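Carbon monoxide dehydrogenase (Thermococcus sp. AM4, PDB 6T7J) catalyses the oxidation of carbon monoxide to carbon dioxide, probably passing the electrons to ferredoxin, and is captured here with a nickel-free active-site cluster. Local coordinates at residues 167-172 against 191-196; 230-235 against 524-529; 265-270 against 335-340; 301-306 against 317-322. All blocks are in the same frame, centred on the assembly; numbering follows the deposited sequence.

Contact 1 of 4, residues 167-172 against 191-196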
# COMPACT_ATOMS: atom_id res chain seq x y z
N GLU A 167 -5.89 -12.38 16.58
CA GLU A 167 -5.69 -11.82 17.90
C GLU A 167 -5.15 -10.40 17.78
O GLU A 167 -4.44 -10.08 16.81
CB GLU A 167 -4.72 -12.68 18.71
CG GLU A 167 -5.36 -13.91 19.35
CD GLU A 167 -5.28 -15.14 18.47
OE1 GLU A 167 -4.93 -16.22 18.98
OE2 GLU A 167 -5.58 -15.03 17.26
N PRO A 168 -5.46 -9.53 18.73
CA PRO A 168 -4.99 -8.14 18.64
C PRO A 168 -3.49 -8.04 18.84
O PRO A 168 -2.84 -8.93 19.38
CB PRO A 168 -5.74 -7.43 19.78
CG PRO A 168 -6.86 -8.36 20.16
CD PRO A 168 -6.35 -9.74 19.89
N LEU A 169 -2.94 -6.91 18.37
CA LEU A 169 -1.52 -6.64 18.51
C LEU A 169 -1.11 -6.68 19.98
O LEU A 169 -1.83 -6.19 20.86
CB LEU A 169 -1.18 -5.28 17.91
CG LEU A 169 -1.03 -5.22 16.39
CD1 LEU A 169 -1.01 -3.77 15.93
CD2 LEU A 169 0.25 -5.93 15.96
N ARG A 170 0.06 -7.27 20.25
CA ARG A 170 0.52 -7.40 21.63
C ARG A 170 0.73 -6.04 22.28
O ARG A 170 0.36 -5.84 23.44
CB ARG A 170 1.81 -8.22 21.67
CG ARG A 170 1.68 -9.61 21.06
CD ARG A 170 0.94 -10.55 21.99
NE ARG A 170 1.60 -10.66 23.29
CZ ARG A 170 2.48 -11.60 23.61
NH1 ARG A 170 3.03 -11.62 24.81
NH2 ARG A 170 2.82 -12.53 22.72
N MET A 171 1.30 -5.08 21.54
CA MET A 171 1.61 -3.78 22.11
C MET A 171 0.36 -3.05 22.61
O MET A 171 0.49 -2.10 23.39
CB MET A 171 2.34 -2.91 21.08
CG MET A 171 3.76 -3.37 20.79
SD MET A 171 4.88 -3.16 22.19
CE MET A 171 5.31 -1.43 22.01
N LEU A 172 -0.83 -3.48 22.19
CA LEU A 172 -2.07 -2.91 22.71
C LEU A 172 -2.18 -3.08 24.22
O LEU A 172 -3.04 -2.42 24.83
CB LEU A 172 -3.28 -3.54 22.03
CG LEU A 172 -3.49 -3.18 20.56
CD1 LEU A 172 -4.85 -3.67 20.08
CD2 LEU A 172 -3.35 -1.69 20.34
N ARG A 191 -4.46 -6.33 14.14
CA ARG A 191 -3.96 -7.69 14.33
C ARG A 191 -2.48 -7.84 14.01
O ARG A 191 -1.72 -8.35 14.84
CB ARG A 191 -4.79 -8.66 13.47
CG ARG A 191 -6.29 -8.54 13.70
CD ARG A 191 -7.08 -8.91 12.46
NE ARG A 191 -6.87 -7.96 11.37
CZ ARG A 191 -7.51 -8.00 10.21
NH1 ARG A 191 -7.25 -7.10 9.28
NH2 ARG A 191 -8.40 -8.96 9.97
N ALA A 192 -2.05 -7.41 12.83
CA ALA A 192 -0.64 -7.39 12.46
C ALA A 192 -0.43 -6.22 11.50
O ALA A 192 -1.22 -6.05 10.57
CB ALA A 192 -0.20 -8.71 11.83
N ILE A 193 0.63 -5.45 11.73
CA ILE A 193 0.76 -4.14 11.10
C ILE A 193 0.82 -4.26 9.58
O ILE A 193 0.02 -3.66 8.85
CB ILE A 193 1.99 -3.40 11.65
CG1 ILE A 193 2.07 -3.52 13.17
CG2 ILE A 193 1.93 -1.96 11.25
CD1 ILE A 193 3.34 -2.91 13.76
N ASP A 194 1.80 -5.02 9.09
CA ASP A 194 1.95 -5.20 7.65
C ASP A 194 0.67 -5.76 7.03
O ASP A 194 0.32 -5.40 5.90
CB ASP A 194 3.14 -6.12 7.35
CG ASP A 194 4.46 -5.51 7.77
OD1 ASP A 194 4.48 -4.32 8.16
OD2 ASP A 194 5.49 -6.22 7.73
N ARG A 195 -0.04 -6.62 7.76
CA ARG A 195 -1.32 -7.11 7.27
C ARG A 195 -2.33 -5.97 7.13
O ARG A 195 -3.11 -5.95 6.18
CB ARG A 195 -1.88 -8.20 8.18
CG ARG A 195 -3.24 -8.70 7.72
CD ARG A 195 -3.97 -9.47 8.79
NE ARG A 195 -5.24 -10.01 8.28
CZ ARG A 195 -5.95 -10.94 8.90
NH1 ARG A 195 -7.09 -11.37 8.36
NH2 ARG A 195 -5.54 -11.45 10.05
N GLU A 196 -2.34 -5.03 8.08
CA GLU A 196 -3.28 -3.91 7.98
C GLU A 196 -2.97 -3.05 6.76
O GLU A 196 -3.88 -2.66 6.01
CB GLU A 196 -3.24 -3.07 9.26
CG GLU A 196 -3.46 -3.85 10.55
CD GLU A 196 -4.75 -4.64 10.57
OE1 GLU A 196 -5.71 -4.25 9.88
OE2 GLU A 196 -4.81 -5.67 11.29
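The start of helix 193-203, with Ala192 at its N-cap, receives Leu169 from the loop that follows helix 146-162. Leu169 CG is anti to its own carbonyl carbon (chi1 -80°), and beyond it CD2 lies 3.3 Å from Arg191 O. Both methyls of Leu169 also meet Ile193 CG1, CD2 at 4.1 Å, with the two side chains crossing at about a right angle. Two residues before Leu169, Glu167 O is approached by Arg191 CA at 3.5 Å, a CA-H...O contact; no conventional hydrogen bond joins the two segments.

The polar order lies inside 191-196. Arg191 bends at chi3 (-67°), which places NE, and grips Glu196 side-on: NE meets the syn lone pair of OE2 at 3.1 Å, and NH1 reaches OE1 at 3.3 Å. OE2 also accepts from Arg191 N at 2.9 Å, 35° out of the carboxylate plane. Arg195 CZ lies above one face of the Arg191 guanidinium, offset toward the rim; salt bridges from Arg191 NH1 to Glu199 and Arg195 NH2 to Asp166 would offset these like charges. The contact is thus a loop leucine packed on an N-capped helix start, whose first turn carries an arginine-glutamate salt bridge.

Contact 2 of 4, residues 230-235 against 524-529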
# COMPACT_ATOMS: atom_id res chain seq x y z
N GLY A 230 3.50 0.06 16.05
CA GLY A 230 4.66 0.38 15.24
C GLY A 230 5.43 1.60 15.72
O GLY A 230 6.62 1.49 16.06
N SER A 231 4.77 2.76 15.74
CA SER A 231 5.41 3.95 16.28
C SER A 231 5.76 3.76 17.75
O SER A 231 6.81 4.24 18.22
CB SER A 231 4.49 5.16 16.10
OG SER A 231 4.75 5.82 14.88
N MET A 232 4.90 3.06 18.50
CA MET A 232 5.17 2.78 19.90
C MET A 232 6.43 1.93 20.06
O MET A 232 7.27 2.21 20.93
CB MET A 232 3.97 2.07 20.53
CG MET A 232 4.03 1.98 22.04
SD MET A 232 3.69 3.56 22.85
CE MET A 232 1.91 3.66 22.66
N MET A 233 6.57 0.89 19.24
CA MET A 233 7.78 0.08 19.27
C MET A 233 9.00 0.91 18.90
O MET A 233 10.06 0.78 19.53
CB MET A 233 7.65 -1.11 18.32
CG MET A 233 6.89 -2.30 18.87
SD MET A 233 6.70 -3.59 17.63
CE MET A 233 7.77 -2.95 16.35
N ALA A 234 8.88 1.75 17.88
CA ALA A 234 9.99 2.61 17.49
C ALA A 234 10.46 3.45 18.67
O ALA A 234 11.65 3.47 18.99
CB ALA A 234 9.57 3.50 16.32
N THR A 235 9.52 4.12 19.35
CA THR A 235 9.88 4.98 20.47
C THR A 235 10.49 4.18 21.61
O THR A 235 11.56 4.54 22.14
CB THR A 235 8.66 5.76 20.95
OG1 THR A 235 8.24 6.67 19.93
CG2 THR A 235 8.98 6.54 22.22
N ASP A 524 7.49 9.62 18.19
CA ASP A 524 7.32 9.95 19.59
C ASP A 524 5.96 10.57 19.89
O ASP A 524 5.70 10.89 21.06
CB ASP A 524 8.43 10.89 20.06
CG ASP A 524 9.73 10.17 20.32
OD1 ASP A 524 9.77 8.94 20.10
OD2 ASP A 524 10.70 10.82 20.75
N CYS A 525 5.09 10.75 18.89
CA CYS A 525 3.69 11.00 19.20
C CYS A 525 3.11 9.86 20.03
O CYS A 525 2.15 10.06 20.77
CB CYS A 525 2.87 11.18 17.92
SG CYS A 525 3.34 12.59 16.92
N SER A 526 3.69 8.65 19.91
CA SER A 526 3.30 7.56 20.79
C SER A 526 3.40 7.98 22.26
O SER A 526 2.55 7.61 23.07
CB SER A 526 4.15 6.32 20.52
OG SER A 526 5.54 6.61 20.62
N ARG A 527 4.43 8.76 22.59
CA ARG A 527 4.56 9.30 23.94
C ARG A 527 3.28 10.01 24.37
O ARG A 527 2.77 9.79 25.47
CB ARG A 527 5.75 10.26 24.02
CG ARG A 527 7.10 9.64 23.77
CD ARG A 527 8.20 10.51 24.35
NE ARG A 527 9.47 10.37 23.63
CZ ARG A 527 10.40 9.48 23.94
NH1 ARG A 527 10.21 8.65 24.96
NH2 ARG A 527 11.52 9.42 23.24
N ILE A 528 2.76 10.88 23.50
CA ILE A 528 1.50 11.56 23.78
C ILE A 528 0.43 10.54 24.14
O ILE A 528 -0.24 10.66 25.18
CB ILE A 528 1.08 12.42 22.57
CG1 ILE A 528 1.91 13.70 22.52
CG2 ILE A 528 -0.40 12.74 22.62
CD1 ILE A 528 1.70 14.52 21.26
N LEU A 529 0.29 9.49 23.33
CA LEU A 529 -0.71 8.47 23.60
C LEU A 529 -0.50 7.81 24.96
O LEU A 529 -1.47 7.43 25.62
CB LEU A 529 -0.70 7.41 22.49
CG LEU A 529 -1.27 7.84 21.14
CD1 LEU A 529 -1.45 6.63 20.23
CD2 LEU A 529 -2.58 8.58 21.32
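Thr235 sets its two branches against Asp524 and Arg527 where two helices pack: the short segments 230-235 and 525-529 cross at -105°, with their axes 9.0 Å apart at closest approach. The first belongs to the long helix 212-242; the second starts helix 525-538, which follows strand 516-518 in a Rossmann-like parallel sheet.

The threonine torsion divides the work. OG1 is anti to the carbonyl carbon (chi1 -66°) and donates to Asp524 OD1 at 2.7 Å, using the anti lone pair of that oxygen. CG2 instead lies 3.6 Å above the guanidinium plane of Arg527, over its centre. Asp524 turns its other oxygen to the same arginine: OD2 takes Arg527 NH2 at 3.0 Å in a salt bridge, met 52° out of the carboxylate plane. The guanidinium has a second charged partner, since NH1 pairs with Asp239 of helix 212-242. An alanine at Asp524 would probably leave Thr235 OG1 without this acceptor and Arg527 NH2 without this carboxylate, so that the guanidinium, keeping Asp239 at NH1, would be held less firmly beneath the methyl.

Ser526 points toward helix 212-242, its CA nearest that of Met232. Its OG stands between backbone N and carbonyl carbon and is hydrogen-bonded to Val523 O, one turn back. Val523 follows Cys522 of the broken cluster pocket, and the Asp524 side chain itself is about 10 Å from that cluster. On the apolar flank, Met232 SD rests against Ser526 CB at 3.6 Å.

Contact 3 of 4, residues 265-270 against 335-340. With MSK (Broken Fe4S4 cluster), chain F.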
# COMPACT_ATOMS: atom_id res chain seq x y z
N VAL A 265 25.03 18.15 8.49
CA VAL A 265 23.60 18.08 8.78
C VAL A 265 23.18 16.62 8.77
O VAL A 265 23.59 15.85 7.90
CB VAL A 265 22.78 18.90 7.77
CG1 VAL A 265 21.29 18.81 8.08
CG2 VAL A 265 23.25 20.35 7.76
N VAL A 266 22.38 16.22 9.76
CA VAL A 266 21.75 14.90 9.79
C VAL A 266 20.25 15.10 9.56
O VAL A 266 19.58 15.76 10.36
CB VAL A 266 22.02 14.15 11.10
CG1 VAL A 266 23.42 13.55 11.08
CG2 VAL A 266 21.85 15.05 12.31
N HIS A 267 19.74 14.53 8.47
CA HIS A 267 18.39 14.79 8.00
C HIS A 267 17.69 13.46 7.76
O HIS A 267 18.29 12.55 7.17
CB HIS A 267 18.43 15.64 6.73
CG HIS A 267 17.09 15.98 6.17
ND1 HIS A 267 15.93 15.98 6.93
CD2 HIS A 267 16.71 16.36 4.92
CE1 HIS A 267 14.91 16.33 6.17
NE2 HIS A 267 15.36 16.57 4.95
N GLY A 268 16.45 13.33 8.22
CA GLY A 268 15.75 12.07 8.05
C GLY A 268 14.93 11.66 9.26
O GLY A 268 14.20 12.48 9.82
N HIS A 269 15.05 10.40 9.69
CA HIS A 269 14.13 9.90 10.71
C HIS A 269 14.72 8.86 11.66
O HIS A 269 14.45 8.89 12.86
CB HIS A 269 12.89 9.32 10.03
CG HIS A 269 11.85 10.36 9.72
ND1 HIS A 269 11.99 11.26 8.69
CD2 HIS A 269 10.67 10.64 10.31
CE1 HIS A 269 10.93 12.06 8.65
NE2 HIS A 269 10.11 11.70 9.63
N ASN A 270 15.52 7.92 11.15
CA ASN A 270 15.98 6.81 11.98
C ASN A 270 17.24 7.20 12.74
O ASN A 270 18.25 7.55 12.11
CB ASN A 270 16.26 5.58 11.13
CG ASN A 270 16.09 4.29 11.91
OD1 ASN A 270 16.43 4.23 13.09
ND2 ASN A 270 15.55 3.26 11.27
N GLU A 335 28.83 21.26 4.48
CA GLU A 335 29.77 20.37 3.80
C GLU A 335 29.09 19.08 3.36
O GLU A 335 29.39 18.55 2.29
CB GLU A 335 30.95 20.06 4.72
CG GLU A 335 32.06 21.08 4.63
CD GLU A 335 31.67 22.43 5.19
OE1 GLU A 335 31.37 22.52 6.40
OE2 GLU A 335 31.67 23.42 4.42
N ALA A 336 28.18 18.56 4.18
CA ALA A 336 27.49 17.33 3.86
C ALA A 336 26.17 17.27 4.60
O ALA A 336 26.08 17.69 5.76
CB ALA A 336 28.35 16.10 4.20
N ILE A 337 25.15 16.74 3.92
CA ILE A 337 23.87 16.41 4.55
C ILE A 337 23.67 14.90 4.40
O ILE A 337 23.70 14.37 3.29
CB ILE A 337 22.70 17.20 3.94
CG1 ILE A 337 21.38 16.76 4.57
CG2 ILE A 337 22.66 17.08 2.42
CD1 ILE A 337 20.28 17.81 4.47
N ILE A 338 23.49 14.23 5.53
CA ILE A 338 23.42 12.78 5.61
C ILE A 338 21.96 12.40 5.84
O ILE A 338 21.38 12.77 6.87
CB ILE A 338 24.30 12.22 6.74
CG1 ILE A 338 25.62 13.00 6.83
CG2 ILE A 338 24.55 10.73 6.55
CD1 ILE A 338 26.43 12.97 5.56
N VAL A 339 21.37 11.67 4.89
CA VAL A 339 19.95 11.35 4.94
C VAL A 339 19.76 9.85 4.93
O VAL A 339 20.59 9.09 4.41
CB VAL A 339 19.19 12.01 3.76
CG1 VAL A 339 19.39 13.52 3.79
CG2 VAL A 339 19.65 11.44 2.43
N ASP A 340 18.65 9.40 5.54
CA ASP A 340 18.25 8.00 5.45
C ASP A 340 16.97 7.87 4.63
O ASP A 340 17.03 7.49 3.46
CB ASP A 340 18.09 7.38 6.85
CG ASP A 340 17.36 8.29 7.82
OD1 ASP A 340 16.62 9.19 7.38
OD2 ASP A 340 17.52 8.09 9.05
S1 MSK F . 9.77 15.11 9.47
S3 MSK F . 6.57 13.97 8.75
S4 MSK F . 7.59 17.00 7.51
S5 MSK F . 7.18 16.33 10.87
FE1 MSK F . 9.19 13.34 10.75
FE2 MSK F . 8.55 17.09 9.47
FE3 MSK F . 6.07 16.14 8.81
FE4 MSK F . 8.28 14.98 7.76
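His267 lies alongside Ile337, both side chains pointing the same way, with His267 CB 3.6 Å from Ile337 CD1. Val339 CG1 approaches the same His267 CB at 3.7 Å, and Val265, on the same strand and face as His267, meets Ile337 CD1 with CG1; Val266 and Ile338 point to the opposite face. Parallel pairing fixes the register through Val265 N to Ala336 O, Ile338 N to Val265 O and His267 N to Ile338 O, the last at 2.9 Å and 176°.

Beyond these backbone bonds, a side chain takes over as acceptor. Asp340 CG sits between the backbone N and carbonyl carbon (chi1 43°); OD1 receives His269 N at 3.0 Å by its syn lone pair, while OD2 receives Asn270 N at 2.9 Å, 34° out of the carboxylate plane. His269, held at its backbone in this way, binds iron FE1 of the broken cluster through NE2 at 2.2 Å. An alanine in place of Asp340 would probably leave both amides without these acceptors and the ligand-bearing turn less fixed.

Strand 261-268 runs between strands 297-303 and 336-339, the latter bordered in turn by 358-361, while Asn270 is the N-cap of helix 271-281 and packs on helix 81-115.

Contact 4 of 4, residues 301-306 against 317-322. With MSK (Broken Fe4S4 cluster), chain F.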
# COMPACT_ATOMS: atom_id res chain seq x y z
N VAL A 301 24.64 19.39 13.15
CA VAL A 301 23.31 19.90 13.40
C VAL A 301 22.30 18.92 12.82
O VAL A 301 22.62 18.11 11.95
CB VAL A 301 23.12 21.31 12.81
CG1 VAL A 301 24.22 22.24 13.31
CG2 VAL A 301 23.14 21.25 11.29
N GLY A 302 21.07 18.99 13.32
CA GLY A 302 20.04 18.09 12.87
C GLY A 302 18.87 18.79 12.20
O GLY A 302 18.63 19.98 12.45
N MET A 303 18.15 18.08 11.35
CA MET A 303 16.95 18.59 10.73
C MET A 303 15.87 17.52 10.77
O MET A 303 16.17 16.32 10.68
CB MET A 303 17.19 19.03 9.28
CG MET A 303 18.10 20.24 9.14
SD MET A 303 17.90 21.08 7.55
CE MET A 303 16.61 22.25 7.97
N CYS A 304 14.63 17.96 10.91
CA CYS A 304 13.44 17.10 10.92
C CYS A 304 13.57 16.09 12.06
O CYS A 304 14.18 16.38 13.10
CB CYS A 304 13.25 16.48 9.54
SG CYS A 304 12.62 17.64 8.31
N CYS A 305 13.00 14.89 11.89
CA CYS A 305 12.76 14.03 13.04
C CYS A 305 14.04 13.36 13.55
O CYS A 305 14.18 13.16 14.76
CB CYS A 305 11.70 12.99 12.70
SG CYS A 305 10.01 13.60 12.93
N THR A 306 14.97 13.01 12.67
CA THR A 306 16.24 12.48 13.17
C THR A 306 17.02 13.57 13.92
O THR A 306 17.69 13.28 14.92
CB THR A 306 17.06 11.88 12.02
OG1 THR A 306 17.94 10.88 12.53
CG2 THR A 306 17.86 12.94 11.27
N PRO A 317 22.24 20.60 18.33
CA PRO A 317 21.41 21.72 17.88
C PRO A 317 20.62 21.35 16.63
O PRO A 317 21.12 20.66 15.74
CB PRO A 317 22.43 22.83 17.59
CG PRO A 317 23.72 22.11 17.34
CD PRO A 317 23.68 20.90 18.23
N ILE A 318 19.37 21.81 16.58
CA ILE A 318 18.49 21.55 15.45
C ILE A 318 18.46 22.79 14.57
O ILE A 318 18.28 23.91 15.06
CB ILE A 318 17.09 21.13 15.93
CG1 ILE A 318 16.30 20.47 14.79
CG2 ILE A 318 16.31 22.28 16.56
CD1 ILE A 318 15.56 19.22 15.22
N ALA A 319 18.70 22.60 13.28
CA ALA A 319 18.90 23.72 12.36
C ALA A 319 17.61 24.22 11.73
O ALA A 319 17.53 25.39 11.35
CB ALA A 319 19.89 23.33 11.26
N GLY A 320 16.60 23.37 11.60
CA GLY A 320 15.36 23.80 10.98
C GLY A 320 14.43 22.62 10.74
O GLY A 320 14.78 21.46 10.99
N SER A 321 13.25 22.96 10.24
CA SER A 321 12.20 21.99 10.00
C SER A 321 12.16 21.60 8.52
O SER A 321 13.10 21.88 7.76
CB SER A 321 10.86 22.56 10.49
OG SER A 321 10.50 23.71 9.76
N PHE A 322 11.06 20.98 8.10
CA PHE A 322 10.89 20.41 6.76
C PHE A 322 11.26 21.41 5.66
O PHE A 322 12.30 21.26 5.01
CB PHE A 322 9.44 19.94 6.60
CG PHE A 322 9.14 19.35 5.26
CD1 PHE A 322 9.88 18.28 4.77
CD2 PHE A 322 8.11 19.85 4.48
CE1 PHE A 322 9.60 17.73 3.54
CE2 PHE A 322 7.82 19.30 3.25
CZ PHE A 322 8.57 18.24 2.77
S1 MSK F . 9.77 15.11 9.47
S3 MSK F . 6.57 13.97 8.75
S4 MSK F . 7.59 17.00 7.51
S5 MSK F . 7.18 16.33 10.87
FE1 MSK F . 9.19 13.34 10.75
FE2 MSK F . 8.55 17.09 9.47
FE3 MSK F . 6.07 16.14 8.81
FE4 MSK F . 8.28 14.98 7.76
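Gly302 O accepts from Ala319 N at 2.7 Å, the shorter of two hydrogen bonds across this contact; the other runs from Gly302 N to Pro317 O at 2.9 Å. Together they tie strand 297-303 to the short, weakly bonded strand 318-320, the two strands of a beta-alpha-beta crossover joined by helix 304-314. Both bonds are made by Gly302, and side chains pack around them.

Val301 straddles the 317-322 segment: CG2 lies 3.9 Å from Ala319 CB, and CG1 meets Pro317 CG, the two side chains crossing at about a right angle. Met303 bends at chi3 (90°), which places CE 3.5 Å from Gly320 C, so tightly that a beta carbon on Gly320 would clash with that methyl. Cys304 has a positive phi (60°), and its SG comes 3.6 Å from Phe322 CA.

Here the two segments reach the broken cluster. Cys305 SG binds iron FE1 at 2.3 Å, sharing it with His269. Phe322 CG is anti to the backbone N (chi1 180°), and CB stands 3.6 Å from sulfide S4; its side chain also packs on Met60 of the second subunit. The chemistry thus passes from backbone hydrogen bonding to sulfur and aromatic groups, consistent with a pocket wall that supplies one thiolate ligand and sets Cys304 CB and Phe322 against the sulfides S1 and S4.

How the contacts relate
Contact 2 joins two helices, contact 1 a loop and a helix start, and contacts 3 and 4 lie in one parallel sheet. Contacts 1 and 2 meet through Met171 CE, 3.6 Å from Met233 CG. Contact 1 lies farthest from the chain centre, about 22 Å, and is the one with exposed touching residues; its two segments join without hydrogen bonds. Contact 2, wholly buried and about 10 Å from that centre, joins distant parts of the sequence by one side-chain hydrogen bond and packing. Contacts 3 and 4 rest on strand backbones, contact 3 adding a carboxylate and contact 4 sulfur and apolar groups, and each sends a ligand to the same iron.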